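Local coordinates for initiator protein NS1 (PDB 4KW3), which probably nicks and unwinds the viral replication origin to start rolling-circle DNA replication, this chain being its N-terminal origin-recognition and nuclease domain, at residues 106-109 and 114-117; 29-34 and 72-77; 18-23 and 139-144; 240-245 and 255-260. All coordinates share one frame; numbering follows the deposited sequence.

Contact 1. Residues 106-109 and 114-117; sequences QSEL and LHCH
Gln106 pairs with His117, and Glu108 with His115, as the two antiparallel hydrogen-bonded pairs of a short ladder between strands 101-109 and 114-122. Gln106 N donates to His117 O at 2.9 Å, and His117 N returns a bond to Gln106 O at 2.8 Å. One step on, Glu108 N meets His115 O at 2.8 Å and His115 N meets Glu108 O at 3.0 Å. Weaker CA-H...O contacts lie between these rungs, with Cys116 CA 3.2 Å from Gln106 O.

On the sheet face that carries Glu108 and His115, the two side chains run alongside each other in the same direction. Glu108 is extended, with CG anti to the backbone N (chi1 160°), and its carboxylate rises beside the imidazole. Carboxylate and ring planes are 78° apart, and OE1 approaches the ring edge in its plane, 3.2 Å from His115 NE2. The same oxygen forms a salt bridge with Lys215, which helps to fix the carboxylate. His117 stands further along the same face.

The other face is mostly apolar. Leu109 CD1 lies 3.8 Å from Leu114 CD1, the two leucines side by side, while Ser107 CB touches Cys116 SG at 3.7 Å. Helix 74-94 covers this side through Leu78, Cys79 and Val82.

His115-Cys116-His117 corresponds to the predicted RCR-2 motif, the paired-histidine signature of HUH endonucleases. With Glu108 on the adjacent strand, the two histidines are the predicted ligands of the divalent metal used in nicking.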
loop_
_atom_site.group_PDB
_atom_site.type_symbol
_atom_site.label_atom_id
_atom_site.label_comp_id
_atom_site.label_asym_id
_atom_site.label_seq_id
_atom_site.Cartn_x
_atom_site.Cartn_y
_atom_site.Cartn_z
ATOM N N GLN A 106 -0.664 2.710 -2.255
ATOM C CA GLN A 106 -1.772 1.770 -2.232
ATOM C C GLN A 106 -1.274 0.353 -1.939
ATOM O O GLN A 106 -0.443 -0.196 -2.667
ATOM C CB GLN A 106 -2.519 1.794 -3.559
ATOM C CG GLN A 106 -3.717 0.852 -3.630
ATOM C CD GLN A 106 -4.646 1.195 -4.784
ATOM O OE1 GLN A 106 -5.286 2.256 -4.791
ATOM N NE2 GLN A 106 -4.712 0.309 -5.774
ATOM N N SER A 107 -1.805 -0.237 -0.875
ATOM C CA SER A 107 -1.515 -1.625 -0.514
ATOM C C SER A 107 -2.514 -2.579 -1.179
ATOM O O SER A 107 -3.662 -2.226 -1.401
ATOM C CB SER A 107 -1.546 -1.788 1.001
ATOM O OG SER A 107 -2.764 -1.295 1.533
ATOM N N GLU A 108 -2.062 -3.783 -1.505
ATOM C CA GLU A 108 -2.890 -4.750 -2.201
ATOM C C GLU A 108 -2.564 -6.159 -1.740
ATOM O O GLU A 108 -1.407 -6.548 -1.691
ATOM C CB GLU A 108 -2.698 -4.637 -3.711
ATOM C CG GLU A 108 -3.113 -5.874 -4.524
ATOM C CD GLU A 108 -2.914 -5.688 -6.035
ATOM O OE1 GLU A 108 -2.559 -4.567 -6.462
ATOM O OE2 GLU A 108 -3.103 -6.662 -6.799
ATOM N N LEU A 109 -3.596 -6.921 -1.412
ATOM C CA LEU A 109 -3.432 -8.329 -1.109
ATOM C C LEU A 109 -3.518 -9.062 -2.428
ATOM O O LEU A 109 -4.611 -9.399 -2.882
ATOM C CB LEU A 109 -4.567 -8.793 -0.203
ATOM C CG LEU A 109 -4.416 -8.485 1.290
ATOM C CD1 LEU A 109 -4.141 -7.033 1.590
ATOM C CD2 LEU A 109 -5.649 -8.898 2.002
ATOM N N LEU A 114 1.782 -9.709 -1.186
ATOM C CA LEU A 114 1.293 -8.582 -0.414
ATOM C C LEU A 114 2.151 -7.359 -0.768
ATOM O O LEU A 114 3.293 -7.235 -0.323
ATOM C CB LEU A 114 1.399 -8.904 1.084
ATOM C CG LEU A 114 1.093 -7.761 2.052
ATOM C CD1 LEU A 114 -0.326 -7.272 1.824
ATOM C CD2 LEU A 114 1.279 -8.201 3.513
ATOM N N HIS A 115 1.622 -6.450 -1.576
ATOM C CA HIS A 115 2.471 -5.352 -2.007
ATOM C C HIS A 115 1.908 -3.948 -1.839
ATOM O O HIS A 115 0.727 -3.755 -1.622
ATOM C CB HIS A 115 3.007 -5.583 -3.434
ATOM C CG HIS A 115 1.958 -5.859 -4.451
ATOM N ND1 HIS A 115 2.097 -6.851 -5.396
ATOM C CD2 HIS A 115 0.779 -5.251 -4.710
ATOM C CE1 HIS A 115 1.023 -6.871 -6.167
ATOM N NE2 HIS A 115 0.211 -5.903 -5.778
ATOM N N CYS A 116 2.791 -2.966 -1.922
ATOM C CA CYS A 116 2.368 -1.587 -2.017
ATOM C C CYS A 116 2.911 -0.976 -3.302
ATOM O O CYS A 116 4.070 -1.208 -3.670
ATOM C CB CYS A 116 2.911 -0.795 -0.848
ATOM S SG CYS A 116 2.104 -1.168 0.663
ATOM N N HIS A 117 2.077 -0.184 -3.965
ATOM C CA HIS A 117 2.539 0.679 -5.042
ATOM C C HIS A 117 2.723 2.054 -4.441
ATOM O O HIS A 117 1.880 2.507 -3.636
ATOM C CB HIS A 117 1.520 0.756 -6.164
ATOM C CG HIS A 117 1.366 -0.517 -6.926
ATOM N ND1 HIS A 117 2.022 -0.750 -8.121
ATOM C CD2 HIS A 117 0.646 -1.634 -6.657
ATOM C CE1 HIS A 117 1.698 -1.952 -8.562
ATOM N NE2 HIS A 117 0.868 -2.508 -7.691
#

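Contact 2. Residues 29-34 and 72-77; sequences EKEWLL and RHFGAV
The first turns of helices 31-38 and 74-94 come together here in the helical layer that covers one face of the central sheet, with Phe74 reaching across to Glu31 and Leu34. Phe74 directly follows His73, the N-cap of its helix, and its ring leaves the backbone with CG between the N and the carbonyl carbon (chi1 76°). From there the far rim of the ring meets Glu31 and one flank meets Leu34.

The Glu31 side chain crosses the phenylalanine at about a right angle. Its CD lies 3.5 Å from Phe74 CZ, its CG 3.7 Å from the same atom, and its OE1 3.5 Å from Phe74 CE1. The approach is oblique, with carboxylate and ring planes 41° apart. Closer to the ring's root, Leu34 CB packs against Phe74 CD2 at 4.0 Å. The two helices meet here by side-chain packing.

The polar end of the buried Glu31 is satisfied by other groups: OE1 is hydrogen-bonded to His35 NE2 and Ser220 OG, and OE2 to the backbone N of Ser221. These three bonds fix the carboxylate's rotation and hold its carbons against the aromatic rim. The His35 ring also meets Phe74, at an inclined angle.

Towards the sheet, Phe74 rests on Leu109 and Leu114, one from each strand of the hairpin 101-109/114-122; Glu31 also touches Leu109, and Leu34 touches Leu114.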
loop_
_atom_site.group_PDB
_atom_site.type_symbol
_atom_site.label_atom_id
_atom_site.label_comp_id
_atom_site.label_asym_id
_atom_site.label_seq_id
_atom_site.Cartn_x
_atom_site.Cartn_y
_atom_site.Cartn_z
ATOM N N GLU A 29 -1.032 -17.871 3.906
ATOM C CA GLU A 29 -1.276 -19.054 4.710
ATOM C C GLU A 29 -1.347 -18.728 6.190
ATOM O O GLU A 29 -2.043 -19.392 6.933
ATOM C CB GLU A 29 -0.156 -20.053 4.465
ATOM C CG GLU A 29 -0.062 -20.495 3.013
ATOM C CD GLU A 29 1.170 -21.337 2.745
ATOM O OE1 GLU A 29 2.106 -21.312 3.578
ATOM O OE2 GLU A 29 1.199 -22.030 1.705
ATOM N N LYS A 30 -0.622 -17.701 6.617
ATOM C CA LYS A 30 -0.488 -17.387 8.037
ATOM C C LYS A 30 -0.791 -15.915 8.330
ATOM O O LYS A 30 -0.082 -15.264 9.106
ATOM C CB LYS A 30 0.926 -17.743 8.505
ATOM C CG LYS A 30 1.253 -19.220 8.358
ATOM C CD LYS A 30 2.638 -19.548 8.880
ATOM C CE LYS A 30 2.773 -21.033 9.181
ATOM N NZ LYS A 30 1.765 -21.456 10.197
ATOM N N GLU A 31 -1.863 -15.401 7.733
ATOM C CA GLU A 31 -2.151 -13.962 7.761
ATOM C C GLU A 31 -2.458 -13.393 9.157
ATOM O O GLU A 31 -2.175 -12.213 9.439
ATOM C CB GLU A 31 -3.260 -13.626 6.758
ATOM C CG GLU A 31 -3.543 -12.141 6.594
ATOM C CD GLU A 31 -4.848 -11.875 5.853
ATOM O OE1 GLU A 31 -5.853 -11.559 6.538
ATOM O OE2 GLU A 31 -4.883 -12.020 4.605
ATOM N N TRP A 32 -3.037 -14.220 10.027
ATOM C CA TRP A 32 -3.367 -13.788 11.397
ATOM C C TRP A 32 -2.129 -13.287 12.163
ATOM O O TRP A 32 -2.241 -12.405 13.010
ATOM C CB TRP A 32 -4.073 -14.899 12.177
ATOM C CG TRP A 32 -3.216 -16.094 12.351
ATOM C CD1 TRP A 32 -2.298 -16.316 13.346
ATOM C CD2 TRP A 32 -3.165 -17.234 11.489
ATOM N NE1 TRP A 32 -1.681 -17.527 13.151
ATOM C CE2 TRP A 32 -2.193 -18.113 12.019
ATOM C CE3 TRP A 32 -3.846 -17.600 10.321
ATOM C CZ2 TRP A 32 -1.884 -19.340 11.421
ATOM C CZ3 TRP A 32 -3.540 -18.813 9.729
ATOM C CH2 TRP A 32 -2.566 -19.672 10.283
ATOM N N LEU A 33 -0.954 -13.843 11.860
ATOM C CA LEU A 33 0.301 -13.299 12.384
ATOM C C LEU A 33 0.470 -11.816 12.015
ATOM O O LEU A 33 0.881 -11.000 12.860
ATOM C CB LEU A 33 1.496 -14.103 11.863
ATOM C CG LEU A 33 1.535 -15.608 12.149
ATOM C CD1 LEU A 33 2.732 -16.243 11.450
ATOM C CD2 LEU A 33 1.566 -15.880 13.646
ATOM N N LEU A 34 0.134 -11.458 10.767
ATOM C CA LEU A 34 0.258 -10.060 10.365
ATOM C C LEU A 34 -0.796 -9.207 11.051
ATOM O O LEU A 34 -0.522 -8.047 11.382
ATOM C CB LEU A 34 0.218 -9.852 8.837
ATOM C CG LEU A 34 1.385 -10.453 8.055
ATOM C CD1 LEU A 34 1.327 -10.061 6.597
ATOM C CD2 LEU A 34 2.737 -10.093 8.674
ATOM N N ARG A 72 -7.614 0.770 10.267
ATOM C CA ARG A 72 -6.875 0.022 11.265
ATOM C C ARG A 72 -6.473 -1.379 10.816
ATOM O O ARG A 72 -5.701 -2.044 11.506
ATOM C CB ARG A 72 -7.722 -0.127 12.544
ATOM C CG ARG A 72 -8.246 1.152 13.172
ATOM C CD ARG A 72 -9.342 0.845 14.222
ATOM N NE ARG A 72 -8.962 -0.226 15.152
ATOM C CZ ARG A 72 -9.669 -1.336 15.376
ATOM N NH1 ARG A 72 -10.820 -1.546 14.751
ATOM N NH2 ARG A 72 -9.227 -2.243 16.236
ATOM N N HIS A 73 -7.046 -1.877 9.725
ATOM C CA HIS A 73 -6.713 -3.249 9.334
ATOM C C HIS A 73 -5.279 -3.289 8.805
ATOM O O HIS A 73 -4.722 -2.253 8.432
ATOM C CB HIS A 73 -7.687 -3.803 8.306
ATOM C CG HIS A 73 -7.653 -3.075 6.998
ATOM N ND1 HIS A 73 -8.425 -1.961 6.746
ATOM C CD2 HIS A 73 -6.925 -3.292 5.877
ATOM C CE1 HIS A 73 -8.191 -1.535 5.521
ATOM N NE2 HIS A 73 -7.276 -2.319 4.976
ATOM N N PHE A 74 -4.692 -4.480 8.771
ATOM C CA PHE A 74 -3.250 -4.585 8.605
ATOM C C PHE A 74 -2.765 -3.979 7.293
ATOM O O PHE A 74 -1.728 -3.324 7.261
ATOM C CB PHE A 74 -2.755 -6.026 8.784
ATOM C CG PHE A 74 -3.041 -6.934 7.612
ATOM C CD1 PHE A 74 -4.303 -7.483 7.433
ATOM C CD2 PHE A 74 -2.031 -7.269 6.708
ATOM C CE1 PHE A 74 -4.563 -8.344 6.373
ATOM C CE2 PHE A 74 -2.288 -8.119 5.628
ATOM C CZ PHE A 74 -3.552 -8.662 5.461
ATOM N N GLY A 75 -3.549 -4.146 6.239
ATOM C CA GLY A 75 -3.228 -3.549 4.961
ATOM C C GLY A 75 -3.213 -2.040 5.038
ATOM O O GLY A 75 -2.389 -1.390 4.404
ATOM N N ALA A 76 -4.127 -1.469 5.812
ATOM C CA ALA A 76 -4.128 -0.027 5.969
ATOM C C ALA A 76 -2.883 0.442 6.729
ATOM O O ALA A 76 -2.273 1.454 6.368
ATOM C CB ALA A 76 -5.410 0.451 6.647
ATOM N N VAL A 77 -2.478 -0.323 7.739
ATOM C CA VAL A 77 -1.297 0.015 8.525
ATOM C C VAL A 77 -0.022 -0.072 7.677
ATOM O O VAL A 77 0.818 0.835 7.708
ATOM C CB VAL A 77 -1.172 -0.912 9.750
ATOM C CG1 VAL A 77 0.112 -0.611 10.567
ATOM C CG2 VAL A 77 -2.396 -0.769 10.623
#

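Contact 3. Residues 18-23 and 139-144; sequences YVFKFP and GLILAE
Phe20 lies with one ring face under Ile141, whose CG2 methyl sits 3.8 Å from the ring centroid and 24° off the ring normal, a CH-pi contact. The methyl is displaced toward the rim, and the nearest ring atom is Phe20 CE1, at 3.4 Å from Ile141 CG2. The other branch of the isoleucine also takes part: its CD1 comes down beside the root of the ring, 3.9 Å from Phe20 CD1. The two side chains overlap lengthwise, reaching out from facing backbones. With its CG anti to the backbone N (chi1 163°), Phe20 extends from the strand toward the helix.

Strand 15-21 is thereby packed against helix 134-149, part of the helical cover on one face of the HUH nuclease sheet. Phe20 is backbone-bonded to Cys116 of the predicted RCR-2 motif, whereas its neighbour Val19 faces the other way, onto the predicted metal ligands His115 and His117.

Leu142 meets the Phe20 ring at its edge, CD2 being 4.4 Å from Phe20 CE1. The same methyl reaches Pro23 just beyond the strand, with Leu142 CD2 4.0 Å from Pro23 CG. Leu169 and Ala172 of helix 160-177 also pack against Leu142.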
loop_
_atom_site.group_PDB
_atom_site.type_symbol
_atom_site.label_atom_id
_atom_site.label_comp_id
_atom_site.label_asym_id
_atom_site.label_seq_id
_atom_site.Cartn_x
_atom_site.Cartn_y
_atom_site.Cartn_z
ATOM N N TYR A 18 7.191 2.831 -7.541
ATOM C CA TYR A 18 7.862 1.651 -6.987
ATOM C C TYR A 18 6.860 0.575 -6.562
ATOM O O TYR A 18 5.696 0.866 -6.242
ATOM C CB TYR A 18 8.702 2.025 -5.766
ATOM C CG TYR A 18 9.823 3.012 -6.022
ATOM C CD1 TYR A 18 9.595 4.383 -5.989
ATOM C CD2 TYR A 18 11.119 2.571 -6.260
ATOM C CE1 TYR A 18 10.626 5.287 -6.190
ATOM C CE2 TYR A 18 12.141 3.457 -6.481
ATOM C CZ TYR A 18 11.895 4.819 -6.446
ATOM O OH TYR A 18 12.939 5.705 -6.680
ATOM N N VAL A 19 7.329 -0.668 -6.530
ATOM C CA VAL A 19 6.558 -1.736 -5.926
ATOM C C VAL A 19 7.351 -2.361 -4.787
ATOM O O VAL A 19 8.462 -2.869 -4.982
ATOM C CB VAL A 19 6.152 -2.837 -6.928
ATOM C CG1 VAL A 19 5.389 -3.948 -6.178
ATOM C CG2 VAL A 19 5.275 -2.258 -8.000
ATOM N N PHE A 20 6.758 -2.310 -3.597
ATOM C CA PHE A 20 7.305 -2.947 -2.414
ATOM C C PHE A 20 6.588 -4.273 -2.195
ATOM O O PHE A 20 5.371 -4.310 -2.213
ATOM C CB PHE A 20 7.106 -2.045 -1.188
ATOM C CG PHE A 20 7.275 -2.769 0.120
ATOM C CD1 PHE A 20 8.538 -2.959 0.662
ATOM C CD2 PHE A 20 6.172 -3.273 0.802
ATOM C CE1 PHE A 20 8.700 -3.638 1.855
ATOM C CE2 PHE A 20 6.330 -3.952 2.001
ATOM C CZ PHE A 20 7.596 -4.128 2.532
ATOM N N LYS A 21 7.340 -5.357 -2.026
ATOM C CA LYS A 21 6.788 -6.676 -1.692
ATOM C C LYS A 21 7.078 -6.990 -0.226
ATOM O O LYS A 21 8.235 -6.972 0.185
ATOM C CB LYS A 21 7.447 -7.763 -2.535
ATOM C CG LYS A 21 6.630 -8.302 -3.678
ATOM C CD LYS A 21 7.199 -9.648 -4.163
ATOM C CE LYS A 21 8.504 -9.491 -4.966
ATOM N NZ LYS A 21 8.318 -9.559 -6.452
ATOM N N PHE A 22 6.055 -7.273 0.573
ATOM C CA PHE A 22 6.300 -7.700 1.950
ATOM C C PHE A 22 7.124 -9.017 1.978
ATOM O O PHE A 22 6.694 -10.052 1.470
ATOM C CB PHE A 22 4.976 -7.860 2.701
ATOM C CG PHE A 22 5.142 -7.944 4.183
ATOM C CD1 PHE A 22 5.411 -9.151 4.794
ATOM C CD2 PHE A 22 5.050 -6.808 4.964
ATOM C CE1 PHE A 22 5.583 -9.219 6.161
ATOM C CE2 PHE A 22 5.218 -6.875 6.331
ATOM C CZ PHE A 22 5.485 -8.083 6.927
ATOM N N PRO A 23 8.319 -8.986 2.573
ATOM C CA PRO A 23 9.198 -10.148 2.379
ATOM C C PRO A 23 8.881 -11.371 3.263
ATOM O O PRO A 23 9.754 -11.847 3.996
ATOM C CB PRO A 23 10.587 -9.589 2.701
ATOM C CG PRO A 23 10.343 -8.350 3.577
ATOM C CD PRO A 23 8.865 -8.018 3.540
ATOM N N GLY A 139 14.892 -0.134 2.910
ATOM C CA GLY A 139 15.325 -0.148 4.291
ATOM C C GLY A 139 14.504 0.772 5.176
ATOM O O GLY A 139 14.149 0.424 6.293
ATOM N N LEU A 140 14.200 1.953 4.666
ATOM C CA LEU A 140 13.338 2.876 5.360
ATOM C C LEU A 140 11.941 2.267 5.578
ATOM O O LEU A 140 11.333 2.455 6.633
ATOM C CB LEU A 140 13.233 4.171 4.568
ATOM C CG LEU A 140 14.522 4.976 4.406
ATOM C CD1 LEU A 140 14.254 6.198 3.526
ATOM C CD2 LEU A 140 15.044 5.397 5.747
ATOM N N ILE A 141 11.433 1.550 4.575
ATOM C CA ILE A 141 10.113 0.931 4.685
ATOM C C ILE A 141 10.145 -0.114 5.766
ATOM O O ILE A 141 9.248 -0.165 6.606
ATOM C CB ILE A 141 9.637 0.288 3.376
ATOM C CG1 ILE A 141 9.162 1.367 2.400
ATOM C CG2 ILE A 141 8.504 -0.702 3.635
ATOM C CD1 ILE A 141 8.930 0.862 0.977
ATOM N N LEU A 142 11.182 -0.949 5.738
ATOM C CA LEU A 142 11.344 -2.011 6.724
ATOM C C LEU A 142 11.477 -1.454 8.143
ATOM O O LEU A 142 10.923 -2.021 9.088
ATOM C CB LEU A 142 12.532 -2.912 6.375
ATOM C CG LEU A 142 12.351 -3.782 5.122
ATOM C CD1 LEU A 142 13.678 -4.430 4.675
ATOM C CD2 LEU A 142 11.236 -4.832 5.282
ATOM N N ALA A 143 12.198 -0.343 8.289
ATOM C CA ALA A 143 12.365 0.288 9.600
ATOM C C ALA A 143 11.003 0.645 10.213
ATOM O O ALA A 143 10.783 0.409 11.404
ATOM C CB ALA A 143 13.270 1.499 9.522
ATOM N N GLU A 144 10.102 1.204 9.399
ATOM C CA GLU A 144 8.753 1.554 9.849
ATOM C C GLU A 144 7.889 0.349 10.254
ATOM O O GLU A 144 7.219 0.380 11.289
ATOM C CB GLU A 144 8.009 2.340 8.772
ATOM C CG GLU A 144 8.502 3.733 8.592
ATOM C CD GLU A 144 8.075 4.663 9.714
ATOM O OE1 GLU A 144 7.225 4.263 10.546
ATOM O OE2 GLU A 144 8.601 5.799 9.757
#

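Contact 4. Residues 240-245 and 255-260; sequences KTYSHT and HYRKNY
Gln106 OE1 is gripped by both segments, accepting a hydrogen bond from Arg257 NH2 and sharing another with Thr245 OG1. Both groups thus have this one oxygen as a common partner, whereas the direct separation of Thr245 and Arg257 in the model is too short to interpret.

The main interaction is between Arg257 and Tyr242. The guanidinium lies flat on the phenol ring, its plane inclined by 20°, and Arg257 CZ is 3.3 Å from the Tyr242 centroid and only 8° off the ring normal. This is a cation-pi stack over the face. Arg257 leaves the first turn of helix 257-268 fully extended to CD and bends at chi3 (-84°), which turns the planar end onto the ring. The approach to the stack adds an aliphatic contact, Arg257 CD lying 3.5 Å from Tyr242 CE1. Tyr242 and Arg257 run in opposite directions, so that the NE end of the guanidinium overlies CE1 and CZ of the ring while NH2 lies toward CG and CD2.

At the remaining corner, Arg257 NH1 donates to Leu213 O and, weakly, to Leu212 O, both within the predicted RCR-3 motif that also holds the predicted nuclease tyrosine, Tyr211.

A buried arginine is thus provided with carbonyl and amide acceptors around its rim and an electron-rich ring on its face. Such surroundings would be expected to favour the charged form, and they tie the C-terminal helix to the backbone beside the predicted nicking residue.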
loop_
_atom_site.group_PDB
_atom_site.type_symbol
_atom_site.label_atom_id
_atom_site.label_comp_id
_atom_site.label_asym_id
_atom_site.label_seq_id
_atom_site.Cartn_x
_atom_site.Cartn_y
_atom_site.Cartn_z
ATOM N N LYS A 240 -8.461 -7.337 -10.002
ATOM C CA LYS A 240 -7.523 -7.227 -8.907
ATOM C C LYS A 240 -8.092 -6.346 -7.796
ATOM O O LYS A 240 -9.117 -5.716 -7.971
ATOM C CB LYS A 240 -6.157 -6.733 -9.394
ATOM C CG LYS A 240 -5.308 -7.850 -9.973
ATOM C CD LYS A 240 -3.921 -7.312 -10.315
ATOM C CE LYS A 240 -2.865 -8.413 -10.373
ATOM N NZ LYS A 240 -3.199 -9.476 -11.372
ATOM N N THR A 241 -7.452 -6.339 -6.632
ATOM C CA THR A 241 -8.040 -5.670 -5.485
ATOM C C THR A 241 -7.094 -4.675 -4.852
ATOM O O THR A 241 -5.904 -4.639 -5.177
ATOM C CB THR A 241 -8.490 -6.678 -4.408
ATOM O OG1 THR A 241 -7.358 -7.390 -3.902
ATOM C CG2 THR A 241 -9.510 -7.663 -4.973
ATOM N N TYR A 242 -7.629 -3.832 -3.975
ATOM C CA TYR A 242 -6.767 -2.987 -3.154
ATOM C C TYR A 242 -7.208 -3.164 -1.719
ATOM O O TYR A 242 -8.358 -3.529 -1.449
ATOM C CB TYR A 242 -6.864 -1.498 -3.546
ATOM C CG TYR A 242 -8.103 -0.847 -3.011
ATOM C CD1 TYR A 242 -9.326 -1.003 -3.666
ATOM C CD2 TYR A 242 -8.079 -0.107 -1.824
ATOM C CE1 TYR A 242 -10.462 -0.425 -3.179
ATOM C CE2 TYR A 242 -9.244 0.461 -1.320
ATOM C CZ TYR A 242 -10.428 0.297 -2.007
ATOM O OH TYR A 242 -11.587 0.861 -1.535
ATOM N N SER A 243 -6.310 -2.819 -0.802
ATOM C CA SER A 243 -6.620 -2.877 0.618
ATOM C C SER A 243 -6.869 -1.489 1.189
ATOM O O SER A 243 -7.822 -1.283 1.938
ATOM C CB SER A 243 -5.481 -3.557 1.378
ATOM O OG SER A 243 -5.682 -3.410 2.761
ATOM N N HIS A 244 -6.000 -0.548 0.830
ATOM C CA HIS A 244 -6.025 0.802 1.397
ATOM C C HIS A 244 -5.246 1.773 0.534
ATOM O O HIS A 244 -4.224 1.422 -0.039
ATOM C CB HIS A 244 -5.417 0.801 2.792
ATOM C CG HIS A 244 -5.722 2.035 3.579
ATOM N ND1 HIS A 244 -6.978 2.310 4.067
ATOM C CD2 HIS A 244 -4.935 3.069 3.955
ATOM C CE1 HIS A 244 -6.955 3.459 4.711
ATOM N NE2 HIS A 244 -5.725 3.935 4.664
ATOM N N THR A 245 -5.726 3.004 0.451
ATOM C CA THR A 245 -5.137 3.992 -0.445
ATOM C C THR A 245 -4.890 5.314 0.262
ATOM O O THR A 245 -5.801 5.880 0.869
ATOM C CB THR A 245 -6.054 4.198 -1.653
ATOM O OG1 THR A 245 -6.160 2.952 -2.314
ATOM C CG2 THR A 245 -5.473 5.182 -2.642
ATOM N N HIS A 255 -16.066 4.360 0.484
ATOM C CA HIS A 255 -17.379 4.725 -0.061
ATOM C C HIS A 255 -17.337 5.871 -1.087
ATOM O O HIS A 255 -18.316 6.117 -1.765
ATOM C CB HIS A 255 -18.376 5.026 1.065
ATOM C CG HIS A 255 -17.962 6.162 1.936
ATOM N ND1 HIS A 255 -17.163 5.993 3.049
ATOM C CD2 HIS A 255 -18.220 7.489 1.853
ATOM C CE1 HIS A 255 -16.950 7.168 3.614
ATOM N NE2 HIS A 255 -17.579 8.093 2.908
ATOM N N TYR A 256 -16.193 6.532 -1.233
ATOM C CA TYR A 256 -16.044 7.579 -2.236
ATOM C C TYR A 256 -15.210 7.133 -3.441
ATOM O O TYR A 256 -15.052 7.924 -4.376
ATOM C CB TYR A 256 -15.373 8.822 -1.637
ATOM C CG TYR A 256 -16.152 9.545 -0.563
ATOM C CD1 TYR A 256 -17.531 9.693 -0.650
ATOM C CD2 TYR A 256 -15.504 10.068 0.556
ATOM C CE1 TYR A 256 -18.245 10.362 0.343
ATOM C CE2 TYR A 256 -16.206 10.732 1.553
ATOM C CZ TYR A 256 -17.577 10.877 1.440
ATOM O OH TYR A 256 -18.280 11.539 2.427
ATOM N N ARG A 257 -14.637 5.920 -3.409
ATOM C CA ARG A 257 -13.627 5.525 -4.433
ATOM C C ARG A 257 -14.181 5.697 -5.857
ATOM O O ARG A 257 -13.609 6.425 -6.665
ATOM C CB ARG A 257 -12.980 4.108 -4.216
ATOM C CG ARG A 257 -11.937 3.722 -5.313
ATOM C CD ARG A 257 -11.236 2.333 -5.182
ATOM N NE ARG A 257 -10.102 2.431 -4.293
ATOM C CZ ARG A 257 -8.823 2.275 -4.621
ATOM N NH1 ARG A 257 -8.425 1.937 -5.837
ATOM N NH2 ARG A 257 -7.925 2.421 -3.674
ATOM N N LYS A 258 -15.313 5.063 -6.153
ATOM C CA LYS A 258 -15.828 5.084 -7.513
ATOM C C LYS A 258 -16.167 6.505 -7.961
ATOM O O LYS A 258 -15.911 6.872 -9.114
ATOM C CB LYS A 258 -17.022 4.151 -7.681
ATOM C CG LYS A 258 -17.462 4.021 -9.107
ATOM C CD LYS A 258 -17.096 2.667 -9.671
ATOM C CE LYS A 258 -18.326 1.958 -10.197
ATOM N NZ LYS A 258 -18.921 2.731 -11.311
ATOM N N ASN A 259 -16.719 7.310 -7.060
ATOM C CA ASN A 259 -16.996 8.690 -7.424
ATOM C C ASN A 259 -15.717 9.499 -7.637
ATOM O O ASN A 259 -15.621 10.297 -8.575
ATOM C CB ASN A 259 -17.912 9.367 -6.404
ATOM C CG ASN A 259 -18.308 10.765 -6.831
ATOM O OD1 ASN A 259 -18.306 11.700 -6.030
ATOM N ND2 ASN A 259 -18.625 10.923 -8.115
ATOM N N TYR A 260 -14.729 9.267 -6.781
ATOM C CA TYR A 260 -13.403 9.893 -6.922
ATOM C C TYR A 260 -12.831 9.606 -8.302
ATOM O O TYR A 260 -12.408 10.523 -9.001
ATOM C CB TYR A 260 -12.460 9.365 -5.847
ATOM C CG TYR A 260 -11.257 10.219 -5.587
ATOM C CD1 TYR A 260 -10.129 10.135 -6.402
ATOM C CD2 TYR A 260 -11.210 11.058 -4.478
ATOM C CE1 TYR A 260 -8.997 10.891 -6.137
ATOM C CE2 TYR A 260 -10.104 11.818 -4.212
ATOM C CZ TYR A 260 -8.992 11.738 -5.046
ATOM O OH TYR A 260 -7.880 12.504 -4.765
#

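How the contacts relate
From the N terminus, residues 18-23 open the longest loop, closed only when 139-144 arrives in contact 3. Nested inside it, one after the other, are contact 2, which joins 29-34 to 72-77 across a helical excursion, and contact 1, a tight hairpin. Contact 4 follows in series, near the C-terminal end. The sheet connects them: strand 114-122 lies between 15-21 and 101-109, and 101-109 also pairs with 241-247. Contact 2 joins two covering helices and contact 3 packs a helix on strand 15-21; they meet where Leu34 touches Phe22. Contact 4, on the other side of the chain's centre from contact 3, fixes the C-terminal helix. Ser243 also bonds His73, joining contacts 2 and 4.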